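Local coordinates for protein beta-lactamase (Sebaldella termitidis, PDB 6N1N) that probably hydrolyses beta-lactam antibiotics to substituted beta-amino acids, as a class D serine beta-lactamase, at residues A[207-220]-A[235-249]. Numbering follows the deposited sequence.
Sequences IEAKENVYFFAVRI and RKQLTMMAFRELGII. With SO4 (sulfate ion), chain C.
Thr239 OG1, packed against Val218 CG2 at 3.3 Å, donates to Arg235 O (2.9 Å), one turn back in the helix; the bond gives the buried hydroxyl a partner among apolar side chains. Arg235 O also accepts from Thr239 N, and the two donors come from opposite faces of its carbonyl plane. With OG1 beside its own backbone N (chi1 -53°), Thr239 turns CG2 over the Phe216 ring. Phe243 presents its CZ edge to that ring in a T-shaped pair, planes at 75°, with CZ 3.5 Å from Phe216 CD2, while Ile207 CG2 sits over a face of Phe243. Beyond the helix, Ile248 covers one face of Tyr214, its CG1 3.7 Å from the ring centroid in a CH-pi contact. Gly247, at positive phi, ends the helix in a Schellman motif, and its O receives a weak bond from Lys210 NZ (3.2 Å). Ile220 CD1 packs on Leu238 CD1 and Arg235 CB, whereas the Arg235 guanidinium leads away to a sulfate, probably a crystallisation component, with NH1 3.1 Å from O4. Ser51, the predicted acylated serine, and Thr190 also hydrogen-bond the ion. A C-terminal helix laid on the central sheet, here with Arg235 extending to the active site, is characteristic of the serine beta-lactamase fold.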
ATOM      1  N   ILE A 207     -11.299   1.161   2.815  1.00  9.69           N
ATOM      2  CA  ILE A 207     -12.415   1.977   2.380  1.00  7.49           C
ATOM      3  C   ILE A 207     -13.424   2.031   3.514  1.00 11.46           C
ATOM      4  O   ILE A 207     -13.803   0.993   4.069  1.00 11.81           O
ATOM      5  CB  ILE A 207     -13.047   1.445   1.079  1.00  9.16           C
ATOM      6  CG1 ILE A 207     -14.101   2.453   0.584  1.00 10.31           C
ATOM      7  CG2 ILE A 207     -13.656   0.032   1.216  1.00 10.66           C
ATOM      8  CD1 ILE A 207     -14.624   2.149  -0.858  1.00 11.70           C
ATOM      9  N   GLU A 208     -13.838   3.249   3.857  1.00  8.48           N
ATOM     10  CA  GLU A 208     -14.892   3.510   4.837  1.00  9.32           C
ATOM     11  C   GLU A 208     -16.212   3.609   4.084  1.00  9.47           C
ATOM     12  O   GLU A 208     -16.394   4.503   3.249  1.00 10.52           O
ATOM     13  CB  GLU A 208     -14.604   4.805   5.604  1.00  9.76           C
ATOM     14  CG  GLU A 208     -13.327   4.718   6.447  1.00  9.17           C
ATOM     15  CD  GLU A 208     -12.846   6.006   7.106  1.00 13.50           C
ATOM     16  OE1 GLU A 208     -12.989   7.092   6.508  1.00 14.68           O
ATOM     17  OE2 GLU A 208     -12.281   5.926   8.239  1.00 12.74           O
ATOM     18  N   ALA A 209     -17.142   2.703   4.397  1.00  9.26           N
ATOM     19  CA  ALA A 209     -18.401   2.606   3.674  1.00 10.93           C
ATOM     20  C   ALA A 209     -19.370   1.797   4.518  1.00 13.96           C
ATOM     21  O   ALA A 209     -18.957   0.898   5.254  1.00 11.70           O
ATOM     22  CB  ALA A 209     -18.223   1.935   2.312  1.00 13.30           C
ATOM     23  N   LYS A 210     -20.660   2.105   4.383  1.00 13.02           N
ATOM     24  CA  LYS A 210     -21.730   1.263   4.937  1.00 13.19           C
ATOM     25  C   LYS A 210     -21.602   1.090   6.444  1.00 13.41           C
ATOM     26  O   LYS A 210     -21.782  -0.015   6.972  1.00 14.42           O
ATOM     27  CB  LYS A 210     -21.765  -0.111   4.256  1.00 22.45           C
ATOM     28  CG  LYS A 210     -22.092  -0.073   2.766  1.00 35.66           C
ATOM     29  CD  LYS A 210     -22.333  -1.475   2.233  1.00 47.87           C
ATOM     30  CE  LYS A 210     -23.723  -1.985   2.584  1.00 59.37           C
ATOM     31  NZ  LYS A 210     -23.865  -3.446   2.294  1.00 68.71           N
ATOM     32  N   GLU A 211     -21.292   2.182   7.148  1.00 14.18           N
ATOM     33  CA  GLU A 211     -21.042   2.149   8.589  1.00  8.27           C
ATOM     34  C   GLU A 211     -20.096   1.005   8.935  1.00 11.49           C
ATOM     35  O   GLU A 211     -20.318   0.236   9.864  1.00 15.96           O
ATOM     36  CB  GLU A 211     -22.352   2.054   9.375  1.00 12.71           C
ATOM     37  CG  GLU A 211     -23.171   3.341   9.351  1.00 23.97           C
ATOM     38  CD  GLU A 211     -24.441   3.264  10.202  1.00 37.46           C
ATOM     39  OE1 GLU A 211     -25.340   2.458   9.865  1.00 42.01           O
ATOM     40  OE2 GLU A 211     -24.531   4.003  11.210  1.00 31.88           O
ATOM     41  N   ASN A 212     -19.007   0.927   8.181  1.00  8.18           N
ATOM     42  CA  ASN A 212     -18.057  -0.164   8.318  1.00 12.24           C
ATOM     43  C   ASN A 212     -16.737   0.301   7.740  1.00 11.27           C
ATOM     44  O   ASN A 212     -16.617   1.421   7.217  1.00 11.27           O
ATOM     45  CB  ASN A 212     -18.578  -1.398   7.581  1.00 11.10           C
ATOM     46  CG  ASN A 212     -17.999  -2.696   8.086  1.00 13.05           C
ATOM     47  OD1 ASN A 212     -16.958  -2.748   8.749  1.00 12.25           O
ATOM     48  ND2 ASN A 212     -18.665  -3.770   7.725  1.00 10.16           N
ATOM     49  N   VAL A 213     -15.746  -0.579   7.821  1.00  8.42           N
ATOM     50  CA  VAL A 213     -14.447  -0.388   7.183  1.00  8.02           C
ATOM     51  C   VAL A 213     -14.067  -1.705   6.518  1.00 10.97           C
ATOM     52  O   VAL A 213     -14.142  -2.767   7.141  1.00  9.68           O
ATOM     53  CB  VAL A 213     -13.334   0.010   8.167  1.00 11.38           C
ATOM     54  CG1 VAL A 213     -12.075   0.451   7.411  1.00  9.42           C
ATOM     55  CG2 VAL A 213     -13.783   1.099   9.063  1.00 14.73           C
ATOM     56  N   TYR A 214     -13.609  -1.629   5.276  1.00  8.25           N
ATOM     57  CA  TYR A 214     -13.144  -2.793   4.530  1.00  7.59           C
ATOM     58  C   TYR A 214     -11.677  -2.571   4.169  1.00  9.16           C
ATOM     59  O   TYR A 214     -11.346  -1.700   3.354  1.00 10.21           O
ATOM     60  CB  TYR A 214     -13.993  -3.038   3.280  1.00 12.61           C
ATOM     61  CG  TYR A 214     -15.457  -3.205   3.606  1.00  8.73           C
ATOM     62  CD1 TYR A 214     -16.014  -4.465   3.853  1.00  9.53           C
ATOM     63  CD2 TYR A 214     -16.290  -2.094   3.743  1.00  9.56           C
ATOM     64  CE1 TYR A 214     -17.325  -4.604   4.193  1.00  9.90           C
ATOM     65  CE2 TYR A 214     -17.616  -2.231   4.083  1.00 10.46           C
ATOM     66  CZ  TYR A 214     -18.131  -3.474   4.304  1.00 11.00           C
ATOM     67  OH  TYR A 214     -19.457  -3.582   4.611  1.00 13.29           O
ATOM     68  N   PHE A 215     -10.803  -3.375   4.781  1.00  9.80           N
ATOM     69  CA  PHE A 215      -9.384  -3.370   4.443  1.00  8.26           C
ATOM     70  C   PHE A 215      -9.145  -4.259   3.242  1.00 10.86           C
ATOM     71  O   PHE A 215      -9.801  -5.289   3.087  1.00 10.89           O
ATOM     72  CB  PHE A 215      -8.580  -3.844   5.651  1.00  8.50           C
ATOM     73  CG  PHE A 215      -8.731  -2.937   6.841  1.00  9.67           C
ATOM     74  CD1 PHE A 215      -7.840  -1.911   7.043  1.00 11.12           C
ATOM     75  CD2 PHE A 215      -9.813  -3.048   7.698  1.00 12.17           C
ATOM     76  CE1 PHE A 215      -8.003  -1.045   8.093  1.00  7.12           C
ATOM     77  CE2 PHE A 215      -9.972  -2.186   8.746  1.00 10.01           C
ATOM     78  CZ  PHE A 215      -9.069  -1.184   8.962  1.00  7.68           C
ATOM     79  N   PHE A 216      -8.216  -3.852   2.361  1.00 10.39           N
ATOM     80  CA  PHE A 216      -8.027  -4.616   1.136  1.00 11.56           C
ATOM     81  C   PHE A 216      -6.572  -4.678   0.705  1.00  9.24           C
ATOM     82  O   PHE A 216      -5.780  -3.780   0.963  1.00  8.78           O
ATOM     83  CB  PHE A 216      -8.876  -4.052  -0.032  1.00 10.20           C
ATOM     84  CG  PHE A 216      -8.525  -2.651  -0.436  1.00  9.18           C
ATOM     85  CD1 PHE A 216      -7.594  -2.392  -1.422  1.00  9.41           C
ATOM     86  CD2 PHE A 216      -9.134  -1.586   0.176  1.00  9.40           C
ATOM     87  CE1 PHE A 216      -7.273  -1.090  -1.779  1.00 10.70           C
ATOM     88  CE2 PHE A 216      -8.828  -0.292  -0.179  1.00 11.28           C
ATOM     89  CZ  PHE A 216      -7.880  -0.049  -1.156  1.00  8.53           C
ATOM     90  N   ALA A 217      -6.232  -5.770   0.046  1.00  8.13           N
ATOM     91  CA  ALA A 217      -4.930  -5.899  -0.587  1.00  7.51           C
ATOM     92  C   ALA A 217      -5.158  -6.673  -1.877  1.00  7.71           C
ATOM     93  O   ALA A 217      -5.493  -7.853  -1.850  1.00  9.21           O
ATOM     94  CB  ALA A 217      -3.913  -6.608   0.315  1.00  7.74           C
ATOM     95  N   VAL A 218      -5.053  -5.963  -2.984  1.00  9.01           N
ATOM     96  CA  VAL A 218      -5.133  -6.532  -4.313  1.00 10.29           C
ATOM     97  C   VAL A 218      -3.707  -6.682  -4.806  1.00  8.32           C
ATOM     98  O   VAL A 218      -2.888  -5.764  -4.668  1.00 11.91           O
ATOM     99  CB  VAL A 218      -5.948  -5.619  -5.248  1.00 11.06           C
ATOM    100  CG1 VAL A 218      -5.751  -6.027  -6.708  1.00 16.03           C
ATOM    101  CG2 VAL A 218      -7.394  -5.640  -4.885  1.00 15.70           C
ATOM    102  N   ARG A 219      -3.379  -7.846  -5.335  1.00 11.08           N
ATOM    103  CA  ARG A 219      -2.035  -8.046  -5.853  1.00 11.67           C
ATOM    104  C   ARG A 219      -2.130  -8.882  -7.113  1.00 13.81           C
ATOM    105  O   ARG A 219      -2.395 -10.094  -7.062  1.00 14.62           O
ATOM    106  CB  ARG A 219      -1.110  -8.684  -4.832  1.00  9.42           C
ATOM    107  CG  ARG A 219       0.316  -8.653  -5.318  1.00 17.19           C
ATOM    108  CD  ARG A 219       1.279  -9.270  -4.347  1.00 16.62           C
ATOM    109  NE  ARG A 219       0.988 -10.667  -4.042  1.00 13.03           N
ATOM    110  CZ  ARG A 219       1.514 -11.327  -3.012  1.00 18.87           C
ATOM    111  NH1 ARG A 219       2.371 -10.730  -2.163  1.00 14.60           N
ATOM    112  NH2 ARG A 219       1.168 -12.592  -2.824  1.00 17.63           N
ATOM    113  N   ILE A 220      -1.861  -8.229  -8.222  1.00 14.70           N
ATOM    114  CA  ILE A 220      -1.928  -8.814  -9.543  1.00  9.93           C
ATOM    115  C   ILE A 220      -0.566  -9.369  -9.891  1.00 11.57           C
ATOM    116  O   ILE A 220       0.462  -8.706  -9.675  1.00 13.95           O
ATOM    117  CB  ILE A 220      -2.355  -7.749 -10.569  1.00 11.38           C
ATOM    118  CG1 ILE A 220      -3.776  -7.283 -10.237  1.00 14.07           C
ATOM    119  CG2 ILE A 220      -2.222  -8.257 -12.002  1.00 18.59           C
ATOM    120  CD1 ILE A 220      -4.157  -6.011 -10.941  1.00 19.52           C
ATOM    121  N   ARG A 235      -5.767  -1.428 -12.067  1.00 13.31           N
ATOM    122  CA  ARG A 235      -5.753  -2.037 -10.741  1.00 17.09           C
ATOM    123  C   ARG A 235      -6.772  -1.411  -9.795  1.00 11.68           C
ATOM    124  O   ARG A 235      -7.396  -2.122  -8.997  1.00 11.32           O
ATOM    125  CB  ARG A 235      -4.352  -1.965 -10.129  1.00 11.71           C
ATOM    126  CG  ARG A 235      -3.808  -0.577  -9.918  1.00 16.14           C
ATOM    127  CD  ARG A 235      -2.312  -0.650  -9.788  1.00 23.21           C
ATOM    128  NE  ARG A 235      -1.629   0.544 -10.254  1.00 35.40           N
ATOM    129  CZ  ARG A 235      -0.345   0.796 -10.023  1.00 41.93           C
ATOM    130  NH1 ARG A 235       0.381  -0.056  -9.307  1.00 36.84           N
ATOM    131  NH2 ARG A 235       0.207   1.909 -10.482  1.00 42.88           N
ATOM    132  N   LYS A 236      -6.962  -0.097  -9.858  1.00 14.94           N
ATOM    133  CA  LYS A 236      -7.932   0.520  -8.952  1.00 11.18           C
ATOM    134  C   LYS A 236      -9.359   0.162  -9.366  1.00 11.73           C
ATOM    135  O   LYS A 236     -10.185  -0.208  -8.519  1.00 12.01           O
ATOM    136  CB  LYS A 236      -7.690   2.029  -8.903  1.00 18.52           C
ATOM    137  CG  LYS A 236      -8.899   2.850  -8.492  1.00 49.79           C
ATOM    138  CD  LYS A 236      -8.478   4.163  -7.846  1.00 65.30           C
ATOM    139  CE  LYS A 236      -9.574   5.207  -7.943  1.00 64.77           C
ATOM    140  NZ  LYS A 236     -10.917   4.603  -7.736  1.00 70.88           N
ATOM    141  N   GLN A 237      -9.641   0.154 -10.675  1.00 13.77           N
ATOM    142  CA  GLN A 237     -10.973  -0.219 -11.138  1.00 12.73           C
ATOM    143  C   GLN A 237     -11.303  -1.679 -10.826  1.00 11.04           C
ATOM    144  O   GLN A 237     -12.441  -1.991 -10.470  1.00 12.60           O
ATOM    145  CB  GLN A 237     -11.105   0.047 -12.640  1.00 17.74           C
ATOM    146  CG  GLN A 237     -12.454  -0.343 -13.217  1.00 21.38           C
ATOM    147  CD  GLN A 237     -13.631   0.392 -12.576  1.00 22.15           C
ATOM    148  OE1 GLN A 237     -14.702  -0.178 -12.429  1.00 22.56           O
ATOM    149  NE2 GLN A 237     -13.436   1.666 -12.214  1.00 21.61           N
ATOM    150  N   LEU A 238     -10.324  -2.585 -10.947  1.00 14.69           N
ATOM    151  CA  LEU A 238     -10.539  -3.969 -10.527  1.00 13.83           C
ATOM    152  C   LEU A 238     -10.967  -4.036  -9.061  1.00 12.54           C
ATOM    153  O   LEU A 238     -11.876  -4.794  -8.697  1.00 12.74           O
ATOM    154  CB  LEU A 238      -9.245  -4.768 -10.734  1.00 13.00           C
ATOM    155  CG  LEU A 238      -9.265  -6.269 -10.424  1.00 22.17           C
ATOM    156  CD1 LEU A 238      -8.081  -6.952 -11.120  1.00 31.76           C
ATOM    157  CD2 LEU A 238      -9.215  -6.598  -8.927  1.00 20.13           C
ATOM    158  N   THR A 239     -10.289  -3.272  -8.205  1.00 11.81           N
ATOM    159  CA  THR A 239     -10.641  -3.223  -6.792  1.00  8.36           C
ATOM    160  C   THR A 239     -12.079  -2.736  -6.610  1.00 10.84           C
ATOM    161  O   THR A 239     -12.850  -3.310  -5.820  1.00 14.04           O
ATOM    162  CB  THR A 239      -9.627  -2.325  -6.072  1.00 10.27           C
ATOM    163  OG1 THR A 239      -8.298  -2.792  -6.366  1.00 10.62           O
ATOM    164  CG2 THR A 239      -9.818  -2.347  -4.581  1.00 12.58           C
HETATM  165  N   MSE A 240     -12.472  -1.692  -7.348  1.00 14.38           N
HETATM  166  CA  MSE A 240     -13.827  -1.152  -7.220  1.00 15.50           C
HETATM  167  C   MSE A 240     -14.852  -2.158  -7.697  1.00 13.55           C
HETATM  168  O   MSE A 240     -15.940  -2.253  -7.124  1.00 13.08           O
HETATM  169  CB  MSE A 240     -13.997   0.155  -8.008  1.00 15.56           C
HETATM  170  CG  MSE A 240     -12.976   1.246  -7.642  1.00 18.04           C
HETATM  171 SE   MSE A 240     -12.959   1.749  -5.745  1.00 26.34          SE
HETATM  172  CE  MSE A 240     -14.372   3.101  -5.818  1.00 28.37           C
HETATM  173  N   MSE A 241     -14.515  -2.902  -8.753  1.00 13.22           N
HETATM  174  CA  MSE A 241     -15.400  -3.973  -9.217  1.00 12.23           C
HETATM  175  C   MSE A 241     -15.608  -5.050  -8.153  1.00 10.52           C
HETATM  176  O   MSE A 241     -16.731  -5.528  -7.976  1.00 14.60           O
HETATM  177  CB  MSE A 241     -14.863  -4.592 -10.518  1.00 19.10           C
HETATM  178  CG  MSE A 241     -15.041  -3.667 -11.681  1.00 16.71           C
HETATM  179 SE   MSE A 241     -14.089  -4.359 -13.240  1.00 34.18          SE
HETATM  180  CE  MSE A 241     -14.558  -6.184 -12.998  1.00 12.22           C
ATOM    181  N   ALA A 242     -14.531  -5.446  -7.468  1.00 13.44           N
ATOM    182  CA  ALA A 242     -14.662  -6.387  -6.366  1.00 14.77           C
ATOM    183  C   ALA A 242     -15.570  -5.826  -5.279  1.00 10.65           C
ATOM    184  O   ALA A 242     -16.436  -6.547  -4.767  1.00 13.35           O
ATOM    185  CB  ALA A 242     -13.291  -6.732  -5.794  1.00 11.78           C
ATOM    186  N   PHE A 243     -15.395  -4.547  -4.918  1.00 11.94           N
ATOM    187  CA  PHE A 243     -16.276  -3.951  -3.916  1.00 11.61           C
ATOM    188  C   PHE A 243     -17.744  -3.997  -4.362  1.00 14.78           C
ATOM    189  O   PHE A 243     -18.634  -4.332  -3.567  1.00 12.23           O
ATOM    190  CB  PHE A 243     -15.897  -2.486  -3.627  1.00  9.93           C
ATOM    191  CG  PHE A 243     -14.540  -2.275  -2.991  1.00 11.98           C
ATOM    192  CD1 PHE A 243     -13.897  -3.251  -2.253  1.00 12.80           C
ATOM    193  CD2 PHE A 243     -13.913  -1.038  -3.132  1.00 10.12           C
ATOM    194  CE1 PHE A 243     -12.642  -2.998  -1.680  1.00 12.46           C
ATOM    195  CE2 PHE A 243     -12.665  -0.802  -2.546  1.00 13.80           C
ATOM    196  CZ  PHE A 243     -12.052  -1.786  -1.813  1.00 12.96           C
ATOM    197  N   ARG A 244     -18.016  -3.651  -5.624  1.00 12.45           N
ATOM    198  CA  ARG A 244     -19.392  -3.681  -6.110  1.00 16.55           C
ATOM    199  C   ARG A 244     -19.935  -5.099  -6.113  1.00 17.46           C
ATOM    200  O   ARG A 244     -21.096  -5.322  -5.775  1.00 16.05           O
ATOM    201  CB  ARG A 244     -19.482  -3.053  -7.507  1.00 12.04           C
ATOM    202  CG  ARG A 244     -19.303  -1.525  -7.445  1.00 15.99           C
ATOM    203  CD  ARG A 244     -19.654  -0.812  -8.744  1.00 21.94           C
ATOM    204  NE  ARG A 244     -18.711  -1.158  -9.796  1.00 23.90           N
ATOM    205  CZ  ARG A 244     -17.633  -0.439 -10.129  1.00 28.50           C
ATOM    206  NH1 ARG A 244     -17.347   0.702  -9.514  1.00 29.74           N
ATOM    207  NH2 ARG A 244     -16.845  -0.873 -11.094  1.00 25.49           N
ATOM    208  N   GLU A 245     -19.113  -6.072  -6.506  1.00 15.58           N
ATOM    209  CA  GLU A 245     -19.556  -7.464  -6.481  1.00 21.67           C
ATOM    210  C   GLU A 245     -19.980  -7.882  -5.076  1.00 16.00           C
ATOM    211  O   GLU A 245     -20.974  -8.605  -4.905  1.00 19.23           O
ATOM    212  CB  GLU A 245     -18.436  -8.362  -7.013  1.00 21.44           C
ATOM    213  CG  GLU A 245     -18.692  -9.848  -6.869  1.00 27.34           C
ATOM    214  CD  GLU A 245     -19.831 -10.327  -7.731  1.00 34.68           C
ATOM    215  OE1 GLU A 245     -19.906  -9.909  -8.914  1.00 45.08           O
ATOM    216  OE2 GLU A 245     -20.642 -11.125  -7.212  1.00 37.08           O
ATOM    217  N   LEU A 246     -19.284  -7.392  -4.062  1.00 14.59           N
ATOM    218  CA  LEU A 246     -19.548  -7.742  -2.674  1.00 17.76           C
ATOM    219  C   LEU A 246     -20.592  -6.852  -2.008  1.00 17.04           C
ATOM    220  O   LEU A 246     -20.865  -7.043  -0.818  1.00 17.56           O
ATOM    221  CB  LEU A 246     -18.245  -7.679  -1.856  1.00 15.84           C
ATOM    222  CG  LEU A 246     -17.192  -8.703  -2.285  1.00 16.41           C
ATOM    223  CD1 LEU A 246     -15.827  -8.398  -1.702  1.00 14.23           C
ATOM    224  CD2 LEU A 246     -17.601 -10.116  -1.901  1.00 18.05           C
ATOM    225  N   GLY A 247     -21.166  -5.888  -2.732  1.00 15.03           N
ATOM    226  CA  GLY A 247     -22.126  -4.964  -2.155  1.00 20.24           C
ATOM    227  C   GLY A 247     -21.543  -3.901  -1.260  1.00 17.91           C
ATOM    228  O   GLY A 247     -22.295  -3.243  -0.542  1.00 19.10           O
ATOM    229  N   ILE A 248     -20.219  -3.728  -1.261  1.00 13.31           N
ATOM    230  CA  ILE A 248     -19.576  -2.741  -0.407  1.00 13.72           C
ATOM    231  C   ILE A 248     -19.874  -1.322  -0.891  1.00 16.29           C
ATOM    232  O   ILE A 248     -20.126  -0.424  -0.079  1.00 15.66           O
ATOM    233  CB  ILE A 248     -18.064  -3.015  -0.326  1.00 18.40           C
ATOM    234  CG1 ILE A 248     -17.806  -4.291   0.493  1.00 17.21           C
ATOM    235  CG2 ILE A 248     -17.345  -1.817   0.286  1.00 18.32           C
ATOM    236  CD1 ILE A 248     -16.377  -4.838   0.348  1.00 18.45           C
ATOM    237  N   ILE A 249     -19.838  -1.089  -2.210  1.00 11.99           N
ATOM    238  CA  ILE A 249     -20.303   0.160  -2.798  1.00 13.95           C
ATOM    239  C   ILE A 249     -21.256  -0.163  -3.944  1.00 16.35           C
ATOM    240  O   ILE A 249     -21.312  -1.286  -4.452  1.00 14.48           O
ATOM    241  CB  ILE A 249     -19.147   1.054  -3.315  1.00 19.58           C
ATOM    242  CG1 ILE A 249     -18.400   0.363  -4.454  1.00 17.95           C
ATOM    243  CG2 ILE A 249     -18.196   1.401  -2.156  1.00 18.58           C
ATOM    244  CD1 ILE A 249     -17.192   1.139  -4.964  1.00 19.47           C
TER
HETATM  245  S   SO4 C 302       3.145   3.205  -8.332  1.00 43.76           S
HETATM  246  O1  SO4 C 302       3.352   3.836  -9.639  1.00 60.70           O
HETATM  247  O2  SO4 C 302       4.374   3.326  -7.500  1.00 21.50           O
HETATM  248  O3  SO4 C 302       2.072   3.899  -7.628  1.00 45.66           O
HETATM  249  O4  SO4 C 302       2.794   1.801  -8.565  1.00 47.15           O
HETATM  250  O   HOH W   1     -22.118  -6.027   1.793  1.00 33.95           O